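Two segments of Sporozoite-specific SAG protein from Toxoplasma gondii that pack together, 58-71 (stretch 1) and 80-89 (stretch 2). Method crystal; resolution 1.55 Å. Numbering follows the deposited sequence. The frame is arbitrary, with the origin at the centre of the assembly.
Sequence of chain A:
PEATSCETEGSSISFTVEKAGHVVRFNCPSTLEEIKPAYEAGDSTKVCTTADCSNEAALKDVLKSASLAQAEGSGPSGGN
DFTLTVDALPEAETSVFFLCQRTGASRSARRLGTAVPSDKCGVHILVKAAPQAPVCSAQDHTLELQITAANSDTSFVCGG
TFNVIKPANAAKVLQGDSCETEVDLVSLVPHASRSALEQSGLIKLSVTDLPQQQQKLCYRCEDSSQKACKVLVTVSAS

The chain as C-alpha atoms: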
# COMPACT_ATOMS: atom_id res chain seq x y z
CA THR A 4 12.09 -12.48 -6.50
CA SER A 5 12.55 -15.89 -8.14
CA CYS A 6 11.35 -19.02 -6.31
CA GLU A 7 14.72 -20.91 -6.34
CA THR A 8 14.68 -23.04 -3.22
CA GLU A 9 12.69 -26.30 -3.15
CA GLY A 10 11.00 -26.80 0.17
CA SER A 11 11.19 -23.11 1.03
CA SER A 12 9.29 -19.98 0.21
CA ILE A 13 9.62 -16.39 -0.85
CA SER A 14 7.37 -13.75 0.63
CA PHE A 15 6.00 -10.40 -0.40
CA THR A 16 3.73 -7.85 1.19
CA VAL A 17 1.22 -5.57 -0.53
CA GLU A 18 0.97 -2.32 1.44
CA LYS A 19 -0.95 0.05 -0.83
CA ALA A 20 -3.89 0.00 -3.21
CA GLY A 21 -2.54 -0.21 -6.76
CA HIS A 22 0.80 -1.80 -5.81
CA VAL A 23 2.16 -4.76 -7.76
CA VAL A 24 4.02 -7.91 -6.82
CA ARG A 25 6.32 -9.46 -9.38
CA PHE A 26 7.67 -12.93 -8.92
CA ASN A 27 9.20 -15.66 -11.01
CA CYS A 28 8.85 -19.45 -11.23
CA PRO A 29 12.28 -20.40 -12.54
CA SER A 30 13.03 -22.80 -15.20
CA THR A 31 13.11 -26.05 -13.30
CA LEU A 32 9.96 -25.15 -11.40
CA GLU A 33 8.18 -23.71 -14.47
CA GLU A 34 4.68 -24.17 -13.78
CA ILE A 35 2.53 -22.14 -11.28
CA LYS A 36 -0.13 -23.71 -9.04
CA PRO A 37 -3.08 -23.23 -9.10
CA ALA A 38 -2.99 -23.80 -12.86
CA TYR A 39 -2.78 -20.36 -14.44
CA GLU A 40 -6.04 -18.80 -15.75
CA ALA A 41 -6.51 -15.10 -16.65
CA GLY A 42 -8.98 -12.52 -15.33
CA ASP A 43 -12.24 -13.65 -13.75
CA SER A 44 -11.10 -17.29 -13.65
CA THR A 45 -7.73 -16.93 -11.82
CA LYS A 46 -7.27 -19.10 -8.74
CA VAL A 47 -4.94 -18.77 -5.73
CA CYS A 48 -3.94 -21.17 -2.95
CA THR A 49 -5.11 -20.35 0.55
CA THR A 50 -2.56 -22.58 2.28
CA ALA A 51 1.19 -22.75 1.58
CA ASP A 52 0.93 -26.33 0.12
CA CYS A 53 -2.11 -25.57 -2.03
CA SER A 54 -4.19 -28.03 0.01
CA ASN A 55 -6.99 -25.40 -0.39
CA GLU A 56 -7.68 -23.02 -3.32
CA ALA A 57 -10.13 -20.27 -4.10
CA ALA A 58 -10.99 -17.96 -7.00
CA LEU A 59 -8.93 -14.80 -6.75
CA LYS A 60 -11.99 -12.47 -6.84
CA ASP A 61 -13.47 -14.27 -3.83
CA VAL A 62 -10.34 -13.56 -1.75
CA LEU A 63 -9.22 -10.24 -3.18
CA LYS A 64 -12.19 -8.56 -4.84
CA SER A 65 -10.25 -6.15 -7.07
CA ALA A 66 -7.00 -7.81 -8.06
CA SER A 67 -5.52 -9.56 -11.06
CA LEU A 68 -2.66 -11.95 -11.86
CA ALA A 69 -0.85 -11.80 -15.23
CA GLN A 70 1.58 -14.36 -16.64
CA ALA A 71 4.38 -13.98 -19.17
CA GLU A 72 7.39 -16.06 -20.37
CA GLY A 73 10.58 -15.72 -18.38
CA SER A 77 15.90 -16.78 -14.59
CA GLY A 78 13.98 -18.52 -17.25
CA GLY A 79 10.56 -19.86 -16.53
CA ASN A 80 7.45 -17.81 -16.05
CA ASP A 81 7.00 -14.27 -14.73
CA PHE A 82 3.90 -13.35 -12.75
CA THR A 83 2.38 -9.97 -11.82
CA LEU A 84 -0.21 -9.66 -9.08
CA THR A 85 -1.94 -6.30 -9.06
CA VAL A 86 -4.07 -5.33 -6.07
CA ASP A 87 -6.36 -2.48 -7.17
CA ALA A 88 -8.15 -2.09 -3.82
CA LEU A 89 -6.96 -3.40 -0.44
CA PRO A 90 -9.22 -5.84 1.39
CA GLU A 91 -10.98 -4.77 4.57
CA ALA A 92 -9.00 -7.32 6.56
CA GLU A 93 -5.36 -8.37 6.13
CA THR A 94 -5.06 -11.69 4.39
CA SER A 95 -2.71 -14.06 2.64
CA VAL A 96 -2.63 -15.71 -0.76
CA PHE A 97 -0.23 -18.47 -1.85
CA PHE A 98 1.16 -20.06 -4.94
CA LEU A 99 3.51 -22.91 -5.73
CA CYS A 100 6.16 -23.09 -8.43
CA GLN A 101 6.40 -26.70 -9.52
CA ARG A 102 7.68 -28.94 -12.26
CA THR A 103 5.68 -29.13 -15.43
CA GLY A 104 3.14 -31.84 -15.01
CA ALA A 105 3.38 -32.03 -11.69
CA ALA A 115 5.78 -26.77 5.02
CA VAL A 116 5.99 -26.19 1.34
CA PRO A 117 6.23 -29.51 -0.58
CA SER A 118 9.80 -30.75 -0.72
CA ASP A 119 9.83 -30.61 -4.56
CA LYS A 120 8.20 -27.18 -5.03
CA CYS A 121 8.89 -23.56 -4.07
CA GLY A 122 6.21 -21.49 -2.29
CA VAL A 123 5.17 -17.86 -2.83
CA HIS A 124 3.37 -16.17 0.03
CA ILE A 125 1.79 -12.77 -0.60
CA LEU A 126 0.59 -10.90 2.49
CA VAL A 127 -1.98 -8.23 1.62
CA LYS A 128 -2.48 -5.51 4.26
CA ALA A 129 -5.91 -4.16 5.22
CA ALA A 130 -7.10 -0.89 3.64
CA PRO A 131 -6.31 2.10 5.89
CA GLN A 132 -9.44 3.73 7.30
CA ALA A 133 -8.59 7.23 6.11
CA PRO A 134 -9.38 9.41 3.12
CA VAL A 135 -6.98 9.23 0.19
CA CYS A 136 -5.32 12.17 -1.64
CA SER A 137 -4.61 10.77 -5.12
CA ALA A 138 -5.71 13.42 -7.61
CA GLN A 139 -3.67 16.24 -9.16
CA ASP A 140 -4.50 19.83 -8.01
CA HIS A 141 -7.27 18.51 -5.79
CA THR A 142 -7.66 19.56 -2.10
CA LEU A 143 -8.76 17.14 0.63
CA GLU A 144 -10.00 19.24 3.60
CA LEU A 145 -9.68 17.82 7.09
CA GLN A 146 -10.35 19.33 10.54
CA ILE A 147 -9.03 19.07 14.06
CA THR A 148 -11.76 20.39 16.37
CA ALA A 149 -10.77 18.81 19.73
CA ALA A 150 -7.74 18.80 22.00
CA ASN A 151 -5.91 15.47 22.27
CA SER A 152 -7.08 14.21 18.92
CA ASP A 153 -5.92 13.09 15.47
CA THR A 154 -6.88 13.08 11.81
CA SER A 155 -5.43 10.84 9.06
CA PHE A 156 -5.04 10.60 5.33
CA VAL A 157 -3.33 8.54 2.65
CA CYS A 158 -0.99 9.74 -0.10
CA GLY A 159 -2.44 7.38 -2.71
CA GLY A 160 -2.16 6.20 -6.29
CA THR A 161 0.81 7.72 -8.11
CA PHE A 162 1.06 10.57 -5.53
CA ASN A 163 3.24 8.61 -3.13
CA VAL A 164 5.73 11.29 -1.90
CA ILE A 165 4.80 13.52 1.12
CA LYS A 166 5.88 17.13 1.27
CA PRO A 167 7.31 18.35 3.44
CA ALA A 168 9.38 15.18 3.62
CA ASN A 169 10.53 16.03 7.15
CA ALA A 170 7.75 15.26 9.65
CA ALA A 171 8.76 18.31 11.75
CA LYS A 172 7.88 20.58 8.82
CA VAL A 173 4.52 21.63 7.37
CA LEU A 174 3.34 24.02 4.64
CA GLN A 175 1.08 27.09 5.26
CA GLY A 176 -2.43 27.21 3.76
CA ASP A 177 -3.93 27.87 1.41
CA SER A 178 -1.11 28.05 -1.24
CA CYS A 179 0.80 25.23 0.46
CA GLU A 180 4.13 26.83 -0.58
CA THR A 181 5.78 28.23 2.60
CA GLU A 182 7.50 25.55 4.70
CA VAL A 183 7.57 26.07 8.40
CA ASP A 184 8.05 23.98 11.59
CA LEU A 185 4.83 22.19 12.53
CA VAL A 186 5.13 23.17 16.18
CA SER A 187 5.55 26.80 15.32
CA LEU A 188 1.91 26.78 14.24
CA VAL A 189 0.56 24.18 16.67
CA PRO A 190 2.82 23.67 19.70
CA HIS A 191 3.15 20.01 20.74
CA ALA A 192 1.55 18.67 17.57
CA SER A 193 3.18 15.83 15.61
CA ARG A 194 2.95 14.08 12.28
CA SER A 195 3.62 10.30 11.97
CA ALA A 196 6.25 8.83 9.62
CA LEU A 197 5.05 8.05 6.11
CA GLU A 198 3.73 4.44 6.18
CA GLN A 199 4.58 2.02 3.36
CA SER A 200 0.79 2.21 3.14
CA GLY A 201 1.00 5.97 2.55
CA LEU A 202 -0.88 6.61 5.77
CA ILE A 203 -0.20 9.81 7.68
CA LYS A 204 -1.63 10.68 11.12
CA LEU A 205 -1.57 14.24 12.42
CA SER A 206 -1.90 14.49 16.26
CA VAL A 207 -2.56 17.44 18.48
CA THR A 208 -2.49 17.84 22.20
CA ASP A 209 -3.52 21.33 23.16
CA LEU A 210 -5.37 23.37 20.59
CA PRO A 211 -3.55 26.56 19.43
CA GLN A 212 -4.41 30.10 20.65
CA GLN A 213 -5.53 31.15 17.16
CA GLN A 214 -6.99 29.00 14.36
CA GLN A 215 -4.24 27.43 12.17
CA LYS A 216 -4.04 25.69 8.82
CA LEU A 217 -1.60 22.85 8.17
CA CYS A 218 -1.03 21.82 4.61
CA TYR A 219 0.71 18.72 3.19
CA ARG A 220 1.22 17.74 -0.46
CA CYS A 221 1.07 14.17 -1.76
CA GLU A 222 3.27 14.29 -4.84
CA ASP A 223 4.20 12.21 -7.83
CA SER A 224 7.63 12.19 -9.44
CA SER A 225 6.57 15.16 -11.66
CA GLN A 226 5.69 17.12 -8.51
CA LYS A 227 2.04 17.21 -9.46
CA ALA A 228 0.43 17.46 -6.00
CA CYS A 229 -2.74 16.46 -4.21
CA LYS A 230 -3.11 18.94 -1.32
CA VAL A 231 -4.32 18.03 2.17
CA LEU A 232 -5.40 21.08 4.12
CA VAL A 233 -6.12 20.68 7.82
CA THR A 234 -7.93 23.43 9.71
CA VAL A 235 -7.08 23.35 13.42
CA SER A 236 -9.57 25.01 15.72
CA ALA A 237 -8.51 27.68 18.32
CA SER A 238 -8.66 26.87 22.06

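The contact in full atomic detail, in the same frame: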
# COMPACT_ATOMS: atom_id res chain seq x y z
N ALA A 58 -11.08 -18.95 -5.94
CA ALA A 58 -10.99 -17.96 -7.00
C ALA A 58 -10.43 -16.66 -6.44
O ALA A 58 -10.83 -16.20 -5.34
CB ALA A 58 -12.37 -17.72 -7.62
N LEU A 59 -9.53 -16.05 -7.19
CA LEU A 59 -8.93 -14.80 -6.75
C LEU A 59 -9.97 -13.72 -6.37
O LEU A 59 -9.78 -13.00 -5.39
CB LEU A 59 -7.97 -14.28 -7.83
CG LEU A 59 -7.39 -12.89 -7.55
CD1 LEU A 59 -6.53 -12.87 -6.28
CD2 LEU A 59 -6.55 -12.44 -8.74
N LYS A 60 -11.04 -13.56 -7.15
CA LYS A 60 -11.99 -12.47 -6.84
C LYS A 60 -12.79 -12.66 -5.57
O LYS A 60 -13.42 -11.71 -5.07
CB LYS A 60 -12.96 -12.19 -7.98
CG LYS A 60 -13.36 -13.39 -8.78
CD LYS A 60 -12.28 -13.61 -9.84
CE LYS A 60 -11.35 -12.36 -10.01
NZ LYS A 60 -10.01 -12.64 -10.64
N ASP A 61 -12.80 -13.90 -5.08
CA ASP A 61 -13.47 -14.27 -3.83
C ASP A 61 -12.56 -14.11 -2.61
O ASP A 61 -13.02 -14.29 -1.46
CB ASP A 61 -13.91 -15.72 -3.90
CG ASP A 61 -15.05 -15.92 -4.85
OD1 ASP A 61 -15.83 -14.96 -5.02
OD2 ASP A 61 -15.17 -17.04 -5.40
N VAL A 62 -11.28 -13.85 -2.86
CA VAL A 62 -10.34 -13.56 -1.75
C VAL A 62 -9.85 -12.13 -1.78
O VAL A 62 -9.75 -11.46 -0.74
CB VAL A 62 -9.15 -14.53 -1.77
CG1 VAL A 62 -8.21 -14.21 -0.64
CG2 VAL A 62 -9.66 -15.92 -1.62
N LEU A 63 -9.55 -11.63 -2.97
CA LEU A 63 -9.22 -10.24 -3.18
C LEU A 63 -10.11 -9.73 -4.31
O LEU A 63 -9.92 -10.08 -5.47
CB LEU A 63 -7.74 -10.09 -3.56
CG LEU A 63 -6.71 -10.51 -2.51
CD1 LEU A 63 -5.33 -10.52 -3.16
CD2 LEU A 63 -6.73 -9.56 -1.32
N LYS A 64 -11.10 -8.92 -3.94
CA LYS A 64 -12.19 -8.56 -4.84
C LYS A 64 -11.79 -7.71 -6.05
O LYS A 64 -12.50 -7.71 -7.06
CB LYS A 64 -13.29 -7.82 -4.06
CG LYS A 64 -13.82 -8.54 -2.84
CD LYS A 64 -14.76 -9.69 -3.21
CE LYS A 64 -15.64 -10.07 -2.01
NZ LYS A 64 -14.87 -10.28 -0.74
N SER A 65 -10.71 -6.95 -5.94
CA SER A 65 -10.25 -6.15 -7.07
C SER A 65 -8.75 -6.33 -7.28
O SER A 65 -7.95 -5.51 -6.88
CB SER A 65 -10.64 -4.66 -6.93
OG SER A 65 -10.48 -4.20 -5.61
N ALA A 66 -8.39 -7.46 -7.87
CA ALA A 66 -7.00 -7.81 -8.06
C ALA A 66 -6.92 -8.61 -9.36
O ALA A 66 -7.94 -9.08 -9.86
CB ALA A 66 -6.52 -8.65 -6.91
N SER A 67 -5.72 -8.73 -9.90
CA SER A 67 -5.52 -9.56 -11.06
C SER A 67 -4.11 -10.14 -11.05
O SER A 67 -3.21 -9.52 -10.51
CB SER A 67 -5.71 -8.72 -12.32
OG SER A 67 -4.79 -7.65 -12.33
N LEU A 68 -3.95 -11.32 -11.66
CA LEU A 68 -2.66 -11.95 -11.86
C LEU A 68 -2.44 -12.09 -13.37
O LEU A 68 -3.29 -12.64 -14.06
CB LEU A 68 -2.64 -13.37 -11.27
CG LEU A 68 -1.32 -14.13 -11.16
CD1 LEU A 68 -0.33 -13.51 -10.13
CD2 LEU A 68 -1.64 -15.57 -10.79
N ALA A 69 -1.28 -11.61 -13.83
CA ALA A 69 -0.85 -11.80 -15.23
C ALA A 69 0.33 -12.75 -15.28
O ALA A 69 1.06 -12.89 -14.31
CB ALA A 69 -0.47 -10.46 -15.86
N GLN A 70 0.50 -13.41 -16.43
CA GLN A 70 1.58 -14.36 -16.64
C GLN A 70 2.29 -14.01 -17.93
O GLN A 70 1.65 -13.64 -18.91
CB GLN A 70 1.00 -15.76 -16.80
CG GLN A 70 2.05 -16.84 -17.04
CD GLN A 70 1.44 -18.21 -17.37
OE1 GLN A 70 1.01 -18.46 -18.50
NE2 GLN A 70 1.44 -19.12 -16.41
N ALA A 71 3.62 -14.13 -17.94
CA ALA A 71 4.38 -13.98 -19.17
C ALA A 71 5.64 -14.86 -19.15
O ALA A 71 6.12 -15.23 -18.09
CB ALA A 71 4.75 -12.54 -19.35
N ASN A 80 8.62 -18.67 -15.84
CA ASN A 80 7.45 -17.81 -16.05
C ASN A 80 7.41 -16.66 -15.06
O ASN A 80 7.66 -16.85 -13.89
CB ASN A 80 6.15 -18.62 -15.92
CG ASN A 80 5.87 -19.46 -17.15
OD1 ASN A 80 5.70 -18.93 -18.25
ND2 ASN A 80 5.87 -20.78 -16.98
N ASP A 81 7.07 -15.47 -15.56
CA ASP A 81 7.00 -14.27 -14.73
C ASP A 81 5.55 -13.91 -14.45
O ASP A 81 4.72 -13.89 -15.37
CB ASP A 81 7.66 -13.11 -15.48
CG ASP A 81 9.20 -13.20 -15.51
OD1 ASP A 81 9.82 -13.93 -14.72
OD2 ASP A 81 9.81 -12.49 -16.33
N PHE A 82 5.25 -13.64 -13.18
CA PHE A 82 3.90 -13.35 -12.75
C PHE A 82 3.80 -11.96 -12.15
O PHE A 82 4.72 -11.52 -11.46
CB PHE A 82 3.45 -14.38 -11.71
CG PHE A 82 3.39 -15.75 -12.28
CD1 PHE A 82 4.50 -16.59 -12.22
CD2 PHE A 82 2.28 -16.14 -13.00
CE1 PHE A 82 4.46 -17.84 -12.84
CE2 PHE A 82 2.24 -17.38 -13.61
CZ PHE A 82 3.33 -18.23 -13.53
N THR A 83 2.64 -11.33 -12.35
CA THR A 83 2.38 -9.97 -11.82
C THR A 83 1.03 -9.97 -11.13
O THR A 83 0.01 -10.19 -11.76
CB THR A 83 2.38 -8.93 -12.98
OG1 THR A 83 3.61 -9.03 -13.68
CG2 THR A 83 2.26 -7.51 -12.44
N LEU A 84 1.03 -9.72 -9.82
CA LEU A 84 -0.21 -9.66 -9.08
C LEU A 84 -0.43 -8.19 -8.80
O LEU A 84 0.40 -7.54 -8.15
CB LEU A 84 -0.12 -10.41 -7.75
CG LEU A 84 -1.41 -10.24 -6.94
CD1 LEU A 84 -2.50 -11.17 -7.51
CD2 LEU A 84 -1.19 -10.47 -5.40
N THR A 85 -1.55 -7.67 -9.31
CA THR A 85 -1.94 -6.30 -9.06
C THR A 85 -3.10 -6.27 -8.10
O THR A 85 -4.07 -7.00 -8.28
CB THR A 85 -2.40 -5.64 -10.35
OG1 THR A 85 -1.29 -5.58 -11.25
CG2 THR A 85 -2.88 -4.20 -10.08
N VAL A 86 -2.99 -5.46 -7.04
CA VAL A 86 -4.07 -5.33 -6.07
C VAL A 86 -4.62 -3.90 -6.12
O VAL A 86 -4.05 -2.98 -5.54
CB VAL A 86 -3.59 -5.65 -4.65
CG1 VAL A 86 -4.77 -5.58 -3.69
CG2 VAL A 86 -2.96 -7.06 -4.61
N ASP A 87 -5.75 -3.76 -6.82
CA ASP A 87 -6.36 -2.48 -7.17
C ASP A 87 -6.98 -1.81 -5.94
O ASP A 87 -6.91 -0.59 -5.78
CB ASP A 87 -7.43 -2.67 -8.28
CG ASP A 87 -6.83 -3.14 -9.63
OD1 ASP A 87 -5.87 -2.51 -10.10
OD2 ASP A 87 -7.31 -4.14 -10.22
N ALA A 88 -7.60 -2.60 -5.07
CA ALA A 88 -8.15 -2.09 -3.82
C ALA A 88 -7.77 -3.05 -2.71
O ALA A 88 -7.80 -4.27 -2.93
CB ALA A 88 -9.68 -1.94 -3.91
N LEU A 89 -7.35 -2.53 -1.56
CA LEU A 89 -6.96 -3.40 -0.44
C LEU A 89 -8.20 -3.97 0.25
O LEU A 89 -9.23 -3.32 0.32
CB LEU A 89 -6.05 -2.69 0.58
CG LEU A 89 -4.70 -2.16 0.08
CD1 LEU A 89 -3.94 -1.46 1.18
CD2 LEU A 89 -3.90 -3.34 -0.41
O HOH W 1 -1.41 -8.02 -12.86
O HOH W 2 3.42 -17.57 -19.96

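The most unusual feature is that the carbonyl of Ser65, beside the Ala66–Val86 pair, serves two successive amides, accepting a hydrogen bond from Asp87 N at 2.8 Å (Ser65 O) and a weak one from Ala88 N at 3.4 Å (Ser65 O). The neighbouring side chain is just as tightly placed: Ser65 OG lies 2.9 Å from Ala88 CB, unusually close for a hydroxyl oxygen and a methyl carbon that cannot hydrogen-bond.

From Ala66 and Val86 onward the residues pair as antiparallel neighbours, the strand axes 165° apart. Three residue pairs exchange reciprocal hydrogen bonds. Ser67 N reaches Thr85 O at 2.9 Å and Thr85 N reaches Ser67 O at 2.8 Å; Ala69 pairs likewise with Thr83, and Ala71 with Asp81, where Asp81 N lies 2.7 Å from Ala71 O. Between them, CA-H...O contacts such as Leu68 CA to Thr83 O, 3.2 Å, fill the narrower pairs.

Alternation sends Leu68, Leu84, Phe82 and Val86 to one face, where all four are buried. Leu68 CD1 packs 3.9 Å from Leu84 CB and 4.2 Å from Phe82 CB, in a t, p rotamer whose end comes nearer the partner strand. Leu59 and Leu63, earlier in the same stretch, extend this apolar layer: Leu63 CD1 lies 4.4 Å from Val86 CG2. At the far end of the same face, Gln70 NE2 meets the edge of the Phe82 ring, 3.4 Å from CE2, while water 2 donates to both Gln70 OE1 and Asn80 OD1, so amide groups suit this more open margin.

The other face carries Ser67, Ala69, Thr83 and Thr85, small or beta-branched residues compatible with extended backbone and solvent. Water 1 donates to Thr83 O and also bonds Thr85 OG1, with a weak link to Ser67 OG. Together the stretches bury 797 Å².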